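Local coordinates for protein VIN1 (Oscarella pearsei, PDB 6BFI) that binds actin filaments as a vinculin homolog of a sponge and may play a role in cell-cell adhesion, at residues V547-P555 and C747-N755. Residues are numbered along the deposited sequence; the frame is centred on the assembly and turned at random.
Sequences VEADNSENP and CMDKRAKTN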
loop_
_atom_site.group_PDB
_atom_site.type_symbol
_atom_site.label_atom_id
_atom_site.label_comp_id
_atom_site.label_asym_id
_atom_site.label_seq_id
_atom_site.Cartn_x
_atom_site.Cartn_y
_atom_site.Cartn_z
ATOM N N VAL A 547 14.510 -8.598 10.966
ATOM C CA VAL A 547 13.642 -8.217 9.854
ATOM C C VAL A 547 14.171 -8.786 8.541
ATOM O O VAL A 547 13.404 -9.305 7.721
ATOM C CB VAL A 547 13.495 -6.685 9.790
ATOM C CG1 VAL A 547 12.968 -6.251 8.427
ATOM C CG2 VAL A 547 12.570 -6.199 10.895
ATOM N N GLU A 548 15.486 -8.711 8.325
ATOM C CA GLU A 548 16.050 -9.212 7.075
ATOM C C GLU A 548 15.905 -10.724 6.963
ATOM O O GLU A 548 15.667 -11.251 5.870
ATOM C CB GLU A 548 17.516 -8.807 6.955
ATOM C CG GLU A 548 17.798 -7.932 5.751
ATOM C CD GLU A 548 17.446 -8.599 4.438
ATOM O OE1 GLU A 548 18.214 -9.477 3.990
ATOM O OE2 GLU A 548 16.396 -8.249 3.857
ATOM N N ALA A 549 16.052 -11.440 8.079
ATOM C CA ALA A 549 15.886 -12.888 8.051
ATOM C C ALA A 549 14.435 -13.272 7.785
ATOM O O ALA A 549 14.164 -14.201 7.013
ATOM C CB ALA A 549 16.375 -13.498 9.364
ATOM N N ASP A 550 13.488 -12.565 8.412
ATOM C CA ASP A 550 12.075 -12.858 8.186
ATOM C C ASP A 550 11.677 -12.663 6.729
ATOM O O ASP A 550 10.841 -13.411 6.212
ATOM C CB ASP A 550 11.208 -11.975 9.081
ATOM C CG ASP A 550 11.298 -12.357 10.540
ATOM O OD1 ASP A 550 12.183 -13.171 10.892
ATOM O OD2 ASP A 550 10.488 -11.840 11.336
ATOM N N ASN A 551 12.267 -11.678 6.055
ATOM C CA ASN A 551 11.888 -11.335 4.692
ATOM C C ASN A 551 12.401 -12.326 3.654
ATOM O O ASN A 551 12.033 -12.213 2.479
ATOM C CB ASN A 551 12.392 -9.925 4.361
ATOM C CG ASN A 551 11.850 -9.401 3.046
ATOM O OD1 ASN A 551 10.656 -9.128 2.917
ATOM N ND2 ASN A 551 12.730 -9.257 2.059
ATOM N N SER A 552 13.221 -13.296 4.045
ATOM C CA SER A 552 13.802 -14.249 3.111
ATOM C C SER A 552 13.222 -15.638 3.337
ATOM O O SER A 552 13.031 -16.065 4.480
ATOM C CB SER A 552 15.326 -14.300 3.253
ATOM O OG SER A 552 15.882 -15.274 2.386
ATOM N N GLU A 553 12.943 -16.338 2.238
ATOM C CA GLU A 553 12.532 -17.734 2.278
ATOM C C GLU A 553 13.688 -18.683 1.998
ATOM O O GLU A 553 13.458 -19.871 1.754
ATOM C CB GLU A 553 11.394 -17.984 1.286
ATOM C CG GLU A 553 10.163 -17.127 1.532
ATOM C CD GLU A 553 8.865 -17.875 1.287
ATOM O OE1 GLU A 553 8.909 -18.965 0.678
ATOM O OE2 GLU A 553 7.802 -17.375 1.710
ATOM N N ASN A 554 14.923 -18.183 2.025
ATOM C CA ASN A 554 16.126 -18.980 1.817
ATOM C C ASN A 554 16.576 -19.565 3.149
ATOM O O ASN A 554 17.144 -18.847 3.982
ATOM C CB ASN A 554 17.227 -18.121 1.191
ATOM C CG ASN A 554 18.459 -18.923 0.819
ATOM O OD1 ASN A 554 18.440 -20.154 0.814
ATOM N ND2 ASN A 554 19.539 -18.223 0.495
ATOM N N PRO A 555 16.352 -20.861 3.384
ATOM C CA PRO A 555 16.591 -21.410 4.731
ATOM C C PRO A 555 18.043 -21.355 5.171
ATOM O O PRO A 555 18.315 -21.112 6.353
ATOM C CB PRO A 555 16.091 -22.859 4.609
ATOM C CG PRO A 555 15.200 -22.867 3.403
ATOM C CD PRO A 555 15.799 -21.869 2.467
ATOM N N CYS A 747 9.713 -16.743 -5.764
ATOM C CA CYS A 747 10.483 -15.604 -5.287
ATOM C C CYS A 747 10.793 -15.766 -3.805
ATOM O O CYS A 747 9.924 -16.136 -3.012
ATOM C CB CYS A 747 9.717 -14.302 -5.522
ATOM S SG CYS A 747 10.563 -12.812 -4.947
ATOM N N MET A 748 12.046 -15.494 -3.439
ATOM C CA MET A 748 12.508 -15.632 -2.065
ATOM C C MET A 748 12.617 -14.293 -1.347
ATOM O O MET A 748 13.218 -14.225 -0.270
ATOM C CB MET A 748 13.852 -16.359 -2.035
ATOM C CG MET A 748 14.004 -17.416 -3.114
ATOM S SD MET A 748 15.417 -18.501 -2.838
ATOM C CE MET A 748 14.780 -19.549 -1.533
ATOM N N ASP A 749 12.055 -13.234 -1.918
ATOM C CA ASP A 749 12.064 -11.899 -1.324
ATOM C C ASP A 749 10.616 -11.546 -1.002
ATOM O O ASP A 749 9.850 -11.167 -1.892
ATOM C CB ASP A 749 12.700 -10.888 -2.272
ATOM C CG ASP A 749 13.066 -9.588 -1.583
ATOM O OD1 ASP A 749 12.513 -9.306 -0.499
ATOM O OD2 ASP A 749 13.909 -8.846 -2.129
ATOM N N LYS A 750 10.246 -11.666 0.277
ATOM C CA LYS A 750 8.847 -11.496 0.662
ATOM C C LYS A 750 8.358 -10.077 0.405
ATOM O O LYS A 750 7.154 -9.858 0.231
ATOM C CB LYS A 750 8.654 -11.873 2.132
ATOM C CG LYS A 750 8.846 -13.350 2.423
ATOM C CD LYS A 750 8.629 -13.661 3.898
ATOM C CE LYS A 750 8.850 -15.136 4.197
ATOM N NZ LYS A 750 8.724 -15.449 5.648
ATOM N N ARG A 751 9.268 -9.101 0.384
ATOM C CA ARG A 751 8.879 -7.733 0.056
ATOM C C ARG A 751 8.386 -7.637 -1.384
ATOM O O ARG A 751 7.270 -7.166 -1.641
ATOM C CB ARG A 751 10.056 -6.787 0.304
ATOM C CG ARG A 751 10.009 -6.088 1.656
ATOM C CD ARG A 751 11.366 -6.083 2.347
ATOM N NE ARG A 751 12.403 -5.425 1.556
ATOM C CZ ARG A 751 13.688 -5.392 1.892
ATOM N NH1 ARG A 751 14.097 -5.982 3.008
ATOM N NH2 ARG A 751 14.568 -4.772 1.116
ATOM N N ALA A 752 9.199 -8.095 -2.338
ATOM C CA ALA A 752 8.792 -8.071 -3.738
ATOM C C ALA A 752 7.670 -9.067 -4.005
ATOM O O ALA A 752 6.778 -8.805 -4.821
ATOM C CB ALA A 752 9.994 -8.359 -4.636
ATOM N N LYS A 753 7.708 -10.220 -3.329
ATOM C CA LYS A 753 6.625 -11.196 -3.418
ATOM C C LYS A 753 5.284 -10.553 -3.080
ATOM O O LYS A 753 4.328 -10.613 -3.864
ATOM C CB LYS A 753 6.925 -12.361 -2.473
ATOM C CG LYS A 753 6.198 -13.661 -2.758
ATOM C CD LYS A 753 6.449 -14.651 -1.626
ATOM C CE LYS A 753 6.095 -16.076 -2.014
ATOM N NZ LYS A 753 7.096 -16.670 -2.944
ATOM N N THR A 754 5.208 -9.921 -1.906
ATOM C CA THR A 754 4.004 -9.198 -1.511
ATOM C C THR A 754 3.668 -8.098 -2.509
ATOM O O THR A 754 2.497 -7.896 -2.851
ATOM C CB THR A 754 4.185 -8.615 -0.108
ATOM O OG1 THR A 754 4.211 -9.676 0.855
ATOM C CG2 THR A 754 3.056 -7.655 0.233
ATOM N N ASN A 755 4.687 -7.380 -2.995
ATOM C CA ASN A 755 4.446 -6.310 -3.958
ATOM C C ASN A 755 3.724 -6.828 -5.197
ATOM O O ASN A 755 2.823 -6.163 -5.723
ATOM C CB ASN A 755 5.770 -5.650 -4.345
ATOM C CG ASN A 755 5.584 -4.485 -5.298
ATOM O OD1 ASN A 755 4.571 -3.789 -5.254
ATOM N ND2 ASN A 755 6.564 -4.268 -6.169
#
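With CG of Asn551 anti to the backbone N (chi1 -171°), its amide reaches the start of helix 750-760, while Lys750, extended beyond CG, runs back past the C-terminal end of helix 524-550. Here two interhelical turns of the all-helical vinculin fold meet in a single beta bridge between Ser552 and Asp749. Backbone bonds make the bridge: Lys750 N donates to Asn551 O at 2.9 Å, and Glu553 N donates to Met748 O at 3.3 Å. Asn551 suits its place because ND2 donates to Asp749 OD1 (2.6 Å), on the syn side but 33° out of the carboxylate plane. That same OD1, of the N-cap residue Asp749, accepts a weak capping bond from Arg751 N. Arg751 lays its CD against the Asn551 amide and turns NH1 to Glu548 OE2, a salt bridge of 3.3 Å with the two charged planes 74° apart. Lys750 has the length to bring NZ to Asp550 O (3.0 Å), near the end of helix 524-550; a methionine in its place would probably leave that carbonyl without its charged donor. The side chain of Glu553 crosses that of Lys750 at about a right angle, its carboxylate probably adding a favourable charge though it lies beyond salt-bridge distance. The unbranched chain of Met748 brings its methyl CE to within 3.7 Å of Asn554 CA.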